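Local coordinates for predicted component of a thermophile-specific DNA repair system, contains a RAMP domain (Methanopyrus kandleri, PDB 4N0L), which probably binds CRISPR RNA as the Csm3 backbone subunit of a type III-A interference complex, and may cleave RNA, at residues V117-G122 / E169-F174; H86-V91 / G113-C118. All coordinates share one frame; numbering follows the deposited sequence.

Interaction 1: V117-G122 / E169-F174; sequences VCRIFG and EARVAF. With ZN (zinc ion), chain C.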
ATOM      1  N   VAL A 117       4.944  -2.423  -8.767  1.00 19.57           N
ATOM      2  CA  VAL A 117       4.207  -3.336  -7.899  1.00 19.28           C
ATOM      3  C   VAL A 117       5.111  -4.018  -6.878  1.00 21.14           C
ATOM      4  O   VAL A 117       4.901  -3.910  -5.671  1.00 24.56           O
ATOM      5  CB  VAL A 117       3.485  -4.427  -8.711  1.00 22.05           C
ATOM      6  CG1 VAL A 117       2.794  -5.414  -7.776  1.00 22.20           C
ATOM      7  CG2 VAL A 117       2.485  -3.802  -9.671  1.00 18.42           C
ATOM      8  N   CYS A 118       6.125  -4.714  -7.377  1.00 21.04           N
ATOM      9  CA  CYS A 118       6.986  -5.536  -6.534  1.00 20.82           C
ATOM     10  C   CYS A 118       7.985  -4.718  -5.707  1.00 23.05           C
ATOM     11  O   CYS A 118       8.280  -5.076  -4.567  1.00 21.45           O
ATOM     12  CB  CYS A 118       7.717  -6.571  -7.393  1.00 14.86           C
ATOM     13  SG  CYS A 118       6.618  -7.827  -8.126  1.00 27.54           S
ATOM     14  N   ARG A 119       8.509  -3.632  -6.267  1.00 21.96           N
ATOM     15  CA  ARG A 119       9.493  -2.826  -5.542  1.00 25.73           C
ATOM     16  C   ARG A 119       8.856  -2.087  -4.356  1.00 28.33           C
ATOM     17  O   ARG A 119       9.520  -1.822  -3.351  1.00 27.73           O
ATOM     18  CB  ARG A 119      10.182  -1.831  -6.486  1.00 25.49           C
ATOM     19  CG  ARG A 119       9.416  -0.534  -6.712  1.00 28.33           C
ATOM     20  CD  ARG A 119       9.902   0.215  -7.945  1.00 27.37           C
ATOM     21  NE  ARG A 119       9.242   1.512  -8.069  1.00 35.28           N
ATOM     22  CZ  ARG A 119       9.095   2.176  -9.211  1.00 37.71           C
ATOM     23  NH1 ARG A 119       9.567   1.669 -10.344  1.00 35.53           N
ATOM     24  NH2 ARG A 119       8.475   3.350  -9.218  1.00 33.17           N
ATOM     25  N   ILE A 120       7.569  -1.767  -4.474  1.00 26.20           N
ATOM     26  CA  ILE A 120       6.841  -1.061  -3.421  1.00 21.47           C
ATOM     27  C   ILE A 120       6.202  -2.020  -2.418  1.00 21.99           C
ATOM     28  O   ILE A 120       6.359  -1.865  -1.206  1.00 21.23           O
ATOM     29  CB  ILE A 120       5.737  -0.148  -4.009  1.00 25.76           C
ATOM     30  CG1 ILE A 120       6.354   1.006  -4.802  1.00 26.90           C
ATOM     31  CG2 ILE A 120       4.843   0.399  -2.906  1.00 23.97           C
ATOM     32  CD1 ILE A 120       5.348   1.777  -5.628  1.00 25.19           C
ATOM     33  N   PHE A 121       5.463  -2.997  -2.930  1.00 22.24           N
ATOM     34  CA  PHE A 121       4.675  -3.880  -2.078  1.00 23.89           C
ATOM     35  C   PHE A 121       5.361  -5.228  -1.828  1.00 25.06           C
ATOM     36  O   PHE A 121       4.764  -6.144  -1.261  1.00 24.85           O
ATOM     37  CB  PHE A 121       3.291  -4.093  -2.692  1.00 26.68           C
ATOM     38  CG  PHE A 121       2.469  -2.833  -2.784  1.00 20.41           C
ATOM     39  CD1 PHE A 121       1.772  -2.357  -1.684  1.00 18.31           C
ATOM     40  CD2 PHE A 121       2.390  -2.129  -3.976  1.00 23.99           C
ATOM     41  CE1 PHE A 121       1.016  -1.195  -1.771  1.00 19.71           C
ATOM     42  CE2 PHE A 121       1.634  -0.969  -4.069  1.00 23.78           C
ATOM     43  CZ  PHE A 121       0.948  -0.501  -2.965  1.00 16.00           C
ATOM     44  N   GLY A 122       6.609  -5.349  -2.265  1.00 28.55           N
ATOM     45  CA  GLY A 122       7.386  -6.546  -1.995  1.00 30.64           C
ATOM     46  C   GLY A 122       7.099  -7.667  -2.971  1.00 32.57           C
ATOM     47  O   GLY A 122       6.119  -7.620  -3.719  1.00 29.45           O
ATOM     48  N   GLU A 169      11.968  -7.093   0.115  1.00 38.11           N
ATOM     49  CA  GLU A 169      11.147  -6.554   1.188  1.00 39.01           C
ATOM     50  C   GLU A 169      10.400  -5.319   0.702  1.00 32.69           C
ATOM     51  O   GLU A 169      10.980  -4.456   0.042  1.00 31.97           O
ATOM     52  CB  GLU A 169      12.006  -6.214   2.409  1.00 48.85           C
ATOM     53  CG  GLU A 169      11.211  -5.733   3.617  1.00 61.26           C
ATOM     54  CD  GLU A 169      10.252  -6.782   4.150  1.00 70.48           C
ATOM     55  OE1 GLU A 169      10.543  -7.989   4.001  1.00 71.71           O
ATOM     56  OE2 GLU A 169       9.206  -6.396   4.714  1.00 73.70           O
ATOM     57  N   ALA A 170       9.109  -5.256   1.016  1.00 31.69           N
ATOM     58  CA  ALA A 170       8.268  -4.117   0.655  1.00 30.16           C
ATOM     59  C   ALA A 170       8.835  -2.800   1.169  1.00 27.31           C
ATOM     60  O   ALA A 170       9.348  -2.732   2.286  1.00 29.42           O
ATOM     61  CB  ALA A 170       6.856  -4.317   1.189  1.00 23.83           C
ATOM     62  N   ARG A 171       8.747  -1.762   0.343  1.00 25.08           N
ATOM     63  CA  ARG A 171       9.140  -0.417   0.748  1.00 22.50           C
ATOM     64  C   ARG A 171       8.096   0.238   1.651  1.00 28.48           C
ATOM     65  O   ARG A 171       8.390   1.215   2.341  1.00 28.98           O
ATOM     66  CB  ARG A 171       9.392   0.461  -0.479  1.00 23.13           C
ATOM     67  CG  ARG A 171      10.764   0.263  -1.095  1.00 29.89           C
ATOM     68  CD  ARG A 171      10.925   1.048  -2.382  1.00 30.88           C
ATOM     69  NE  ARG A 171      12.120   0.629  -3.109  1.00 34.53           N
ATOM     70  CZ  ARG A 171      12.475   1.098  -4.301  1.00 34.73           C
ATOM     71  NH1 ARG A 171      11.727   2.011  -4.905  1.00 31.56           N
ATOM     72  NH2 ARG A 171      13.579   0.657  -4.887  1.00 41.46           N
ATOM     73  N   VAL A 172       6.874  -0.289   1.639  1.00 26.33           N
ATOM     74  CA  VAL A 172       5.808   0.279   2.459  1.00 29.64           C
ATOM     75  C   VAL A 172       5.363  -0.665   3.568  1.00 27.84           C
ATOM     76  O   VAL A 172       5.315  -1.883   3.394  1.00 26.33           O
ATOM     77  CB  VAL A 172       4.570   0.668   1.611  1.00 27.47           C
ATOM     78  CG1 VAL A 172       4.914   1.790   0.647  1.00 31.21           C
ATOM     79  CG2 VAL A 172       4.014  -0.543   0.870  1.00 25.36           C
ATOM     80  N   ALA A 173       5.056  -0.082   4.722  1.00 22.96           N
ATOM     81  CA  ALA A 173       4.497  -0.830   5.836  1.00 26.10           C
ATOM     82  C   ALA A 173       3.311  -0.072   6.418  1.00 26.85           C
ATOM     83  O   ALA A 173       3.398   1.130   6.678  1.00 24.85           O
ATOM     84  CB  ALA A 173       5.551  -1.077   6.901  1.00 19.51           C
ATOM     85  N   PHE A 174       2.206  -0.781   6.615  1.00 21.44           N
ATOM     86  CA  PHE A 174       1.003  -0.186   7.179  1.00 19.04           C
ATOM     87  C   PHE A 174       0.884  -0.531   8.654  1.00 20.54           C
ATOM     88  O   PHE A 174       0.982  -1.694   9.036  1.00 22.94           O
ATOM     89  CB  PHE A 174      -0.248  -0.665   6.437  1.00 21.99           C
ATOM     90  CG  PHE A 174      -0.393  -0.109   5.048  1.00 25.41           C
ATOM     91  CD1 PHE A 174      -1.364   0.839   4.770  1.00 26.34           C
ATOM     92  CD2 PHE A 174       0.434  -0.533   4.021  1.00 28.73           C
ATOM     93  CE1 PHE A 174      -1.509   1.353   3.496  1.00 24.51           C
ATOM     94  CE2 PHE A 174       0.296  -0.021   2.745  1.00 29.75           C
ATOM     95  CZ  PHE A 174      -0.677   0.923   2.483  1.00 25.46           C
TER
HETATM   96 ZN    ZN C 401       6.684  -7.189 -10.366  1.00 30.64          ZN
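The carbonyl oxygen of I120, in the last turn of helix 116-121, takes two backbone N-H groups from the chain running into strand 172-174. V172 N donates to I120 O at 3.3 Å, in the carbonyl plane; R171 N lies closer to I120 O, at 2.8 Å, but its bent N-H (126°) makes that bond weak. G122 then leaves the helix with positive phi, a backbone conformation that favours glycine, and its CA comes within 3.7 Å of A170 CA. The CB of A170 sits against I120 O and F121 C.

Apolar contacts flank this grip. V172 sends CG1 to I120 CG2 (3.8 Å), while its CG2 meets the F121 ring obliquely at CD1 (3.9 Å). I120 CG2 also lies over one face of that ring.

Two arginines supply the charged part. R171 CG, anti to the carbonyl carbon (chi1 -81°), lies 3.3 Å from R119 O, and R119 CG lies over one face of the R171 guanidinium, the two guanidinium planes 30° apart. R119 NE and R171 NH1 are like charges 4.1 Å apart; D241 forms salt bridges with both, and E233 and E237 with R171, which probably offsets the repulsion.

The contact joins the helix carrying zinc ligand C118 to 172-174, an outermost strand of the antiparallel sheet in this RRM-like RAMP fold.

Interaction 2: H86-V91 / G113-C118; sequences HECGFV and GTCPVC. With ZN (zinc ion), chain C.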
ATOM      1  N   HIS A  86       0.854 -10.962  -8.749  1.00 33.40           N
ATOM      2  CA  HIS A  86       2.013 -10.779  -9.613  1.00 30.87           C
ATOM      3  C   HIS A  86       3.255 -10.635  -8.756  1.00 29.83           C
ATOM      4  O   HIS A  86       3.297  -9.802  -7.849  1.00 27.74           O
ATOM      5  CB  HIS A  86       1.856  -9.554 -10.517  1.00 29.02           C
ATOM      6  CG  HIS A  86       3.159  -8.999 -11.018  1.00 29.74           C
ATOM      7  ND1 HIS A  86       3.680  -9.325 -12.250  1.00 28.89           N
ATOM      8  CD2 HIS A  86       4.037  -8.132 -10.455  1.00 28.95           C
ATOM      9  CE1 HIS A  86       4.829  -8.690 -12.424  1.00 25.96           C
ATOM     10  NE2 HIS A  86       5.066  -7.960 -11.349  1.00 26.00           N
ATOM     11  N   GLU A  87       4.260 -11.458  -9.028  1.00 25.80           N
ATOM     12  CA  GLU A  87       5.541 -11.332  -8.351  1.00 22.51           C
ATOM     13  C   GLU A  87       6.689 -11.503  -9.335  1.00 28.22           C
ATOM     14  O   GLU A  87       6.776 -12.517 -10.026  1.00 31.72           O
ATOM     15  CB  GLU A  87       5.652 -12.355  -7.218  1.00 24.84           C
ATOM     16  CG  GLU A  87       4.747 -12.070  -6.035  1.00 31.75           C
ATOM     17  CD  GLU A  87       4.805 -13.159  -4.986  1.00 38.85           C
ATOM     18  OE1 GLU A  87       4.326 -14.278  -5.262  1.00 42.85           O
ATOM     19  OE2 GLU A  87       5.328 -12.896  -3.884  1.00 40.56           O
ATOM     20  N   CYS A  88       7.563 -10.505  -9.401  1.00 27.79           N
ATOM     21  CA  CYS A  88       8.751 -10.589 -10.243  1.00 26.81           C
ATOM     22  C   CYS A  88       9.964 -10.111  -9.458  1.00 29.61           C
ATOM     23  O   CYS A  88       9.827  -9.559  -8.365  1.00 26.09           O
ATOM     24  CB  CYS A  88       8.586  -9.766 -11.521  1.00 20.64           C
ATOM     25  SG  CYS A  88       8.779  -7.984 -11.293  1.00 32.19           S
ATOM     26  N   GLY A  89      11.151 -10.316 -10.018  1.00 25.27           N
ATOM     27  CA  GLY A  89      12.373  -9.942  -9.334  1.00 25.70           C
ATOM     28  C   GLY A  89      12.978  -8.658  -9.864  1.00 28.01           C
ATOM     29  O   GLY A  89      14.046  -8.242  -9.421  1.00 30.48           O
ATOM     30  N   PHE A  90      12.293  -8.019 -10.807  1.00 28.65           N
ATOM     31  CA  PHE A  90      12.764  -6.753 -11.358  1.00 30.05           C
ATOM     32  C   PHE A  90      12.507  -5.625 -10.360  1.00 37.26           C
ATOM     33  O   PHE A  90      11.733  -4.704 -10.637  1.00 35.62           O
ATOM     34  CB  PHE A  90      12.072  -6.448 -12.687  1.00 29.52           C
ATOM     35  CG  PHE A  90      12.415  -7.410 -13.789  1.00 37.87           C
ATOM     36  CD1 PHE A  90      13.573  -7.250 -14.534  1.00 41.24           C
ATOM     37  CD2 PHE A  90      11.573  -8.472 -14.087  1.00 39.93           C
ATOM     38  CE1 PHE A  90      13.889  -8.135 -15.553  1.00 39.62           C
ATOM     39  CE2 PHE A  90      11.884  -9.362 -15.105  1.00 39.48           C
ATOM     40  CZ  PHE A  90      13.042  -9.192 -15.838  1.00 37.76           C
ATOM     41  N   VAL A  91      13.168  -5.693  -9.208  1.00 38.34           N
ATOM     42  CA  VAL A  91      12.850  -4.809  -8.092  1.00 41.01           C
ATOM     43  C   VAL A  91      13.887  -3.707  -7.885  1.00 44.31           C
ATOM     44  O   VAL A  91      13.643  -2.743  -7.161  1.00 45.60           O
ATOM     45  CB  VAL A  91      12.716  -5.610  -6.785  1.00 38.32           C
ATOM     46  CG1 VAL A  91      11.479  -6.491  -6.835  1.00 34.06           C
ATOM     47  CG2 VAL A  91      13.960  -6.451  -6.549  1.00 37.64           C
ATOM     48  N   GLY A 113      13.118   0.262 -15.939  1.00 32.39           N
ATOM     49  CA  GLY A 113      13.853  -0.938 -15.585  1.00 35.59           C
ATOM     50  C   GLY A 113      13.378  -1.697 -14.358  1.00 39.87           C
ATOM     51  O   GLY A 113      13.884  -2.782 -14.070  1.00 41.56           O
ATOM     52  N   THR A 114      12.411  -1.146 -13.630  1.00 38.61           N
ATOM     53  CA  THR A 114      11.941  -1.795 -12.408  1.00 34.74           C
ATOM     54  C   THR A 114      10.421  -1.907 -12.346  1.00 32.44           C
ATOM     55  O   THR A 114       9.701  -1.194 -13.045  1.00 28.15           O
ATOM     56  CB  THR A 114      12.423  -1.052 -11.147  1.00 34.53           C
ATOM     57  OG1 THR A 114      11.923   0.289 -11.156  1.00 42.53           O
ATOM     58  CG2 THR A 114      13.947  -1.035 -11.080  1.00 24.45           C
ATOM     59  N   CYS A 115       9.946  -2.812 -11.496  1.00 34.49           N
ATOM     60  CA  CYS A 115       8.519  -3.057 -11.333  1.00 31.09           C
ATOM     61  C   CYS A 115       7.974  -2.308 -10.121  1.00 31.13           C
ATOM     62  O   CYS A 115       8.374  -2.582  -8.991  1.00 28.19           O
ATOM     63  CB  CYS A 115       8.246  -4.555 -11.188  1.00 32.58           C
ATOM     64  SG  CYS A 115       6.491  -5.007 -11.132  1.00 28.59           S
ATOM     65  N   PRO A 116       7.057  -1.358 -10.359  1.00 30.77           N
ATOM     66  CA  PRO A 116       6.425  -0.567  -9.295  1.00 28.63           C
ATOM     67  C   PRO A 116       5.689  -1.436  -8.281  1.00 23.72           C
ATOM     68  O   PRO A 116       5.792  -1.192  -7.080  1.00 23.54           O
ATOM     69  CB  PRO A 116       5.443   0.326 -10.057  1.00 31.56           C
ATOM     70  CG  PRO A 116       5.984   0.392 -11.439  1.00 35.96           C
ATOM     71  CD  PRO A 116       6.598  -0.946 -11.695  1.00 33.68           C
ATOM     72  N   VAL A 117       4.944  -2.423  -8.767  1.00 19.57           N
ATOM     73  CA  VAL A 117       4.207  -3.336  -7.899  1.00 19.28           C
ATOM     74  C   VAL A 117       5.111  -4.018  -6.878  1.00 21.14           C
ATOM     75  O   VAL A 117       4.901  -3.910  -5.671  1.00 24.56           O
ATOM     76  CB  VAL A 117       3.485  -4.427  -8.711  1.00 22.05           C
ATOM     77  CG1 VAL A 117       2.794  -5.414  -7.776  1.00 22.20           C
ATOM     78  CG2 VAL A 117       2.485  -3.802  -9.671  1.00 18.42           C
ATOM     79  N   CYS A 118       6.125  -4.714  -7.377  1.00 21.04           N
ATOM     80  CA  CYS A 118       6.986  -5.536  -6.534  1.00 20.82           C
ATOM     81  C   CYS A 118       7.985  -4.718  -5.707  1.00 23.05           C
ATOM     82  O   CYS A 118       8.280  -5.076  -4.567  1.00 21.45           O
ATOM     83  CB  CYS A 118       7.717  -6.571  -7.393  1.00 14.86           C
ATOM     84  SG  CYS A 118       6.618  -7.827  -8.126  1.00 27.54           S
TER
HETATM   85 ZN    ZN C 401       6.684  -7.189 -10.366  1.00 30.64          ZN
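H86 and C88 face C115 and C118 across a zinc ion, and the four side chains are turned so that one nitrogen and three sulfurs converge on it. The imidazole of H86 binds through NE2 at 2.0 Å, with CG anti to the backbone N (chi1 157°). Its other nitrogen, ND1, is hydrogen-bonded to F77 O, which helps fix the ring's rotation; F77 stacks on the H86 ring and W109 meets it edge-to-face. C115 SG lies 3.3 Å from H86 NE2 and C118 SG 3.5 Å from H86 CD2; both sulfurs stand obliquely to the ring, and CG1 of V117 adds an apolar contact at CD2.

The cysteines meet one another and the backbone around the metal. C88 SG binds zinc at 2.4 Å and touches C115 CB. C118 SG, anti to its own carbonyl carbon and so beside the backbone N, has a second partner: C88 N donates to it at 3.1 Å in a fairly straight bond (163°), which would be expected to temper the negative charge of the thiolate.

Beyond the metal, V91 CG1 packs on C118 CB. F90, at the centre of an inverse gamma turn, points its carbonyl at segment 113-118, and C115 N donates to F90 O at 2.7 Å, nearly along the C=O axis. The F90 ring packs on V95 of helix 93-99, with C88 SG at its edge.

C115 is the N-cap residue of helix 116-121, and C115 and C118 form a CxxC pair. With H86 and C88 they complete a zinc site of three cysteines and one histidine, tying the 86-91 loop to the start of that helix.

Helix 116-121 serves both contacts, whose centres are about 10 Å apart: its N-terminal end, with the 86-91 loop, binds the zinc of interaction 2, and its C-terminal end meets strand 172-174 in interaction 1. V117 and C118 belong to both, and C118 supplies one of the three sulfur ligands. The contacts also touch directly around R119, whose CB lies 3.6 Å from V91 O and whose NH1 is 2.8 Å from T114 OG1, a weak hydrogen bond. E237 ties the same region together, receiving a hydrogen bond from T114 and a salt bridge from R171. The zinc-bound 86-91 loop is thereby connected, through one short helix, to the edge of the RRM-like sheet.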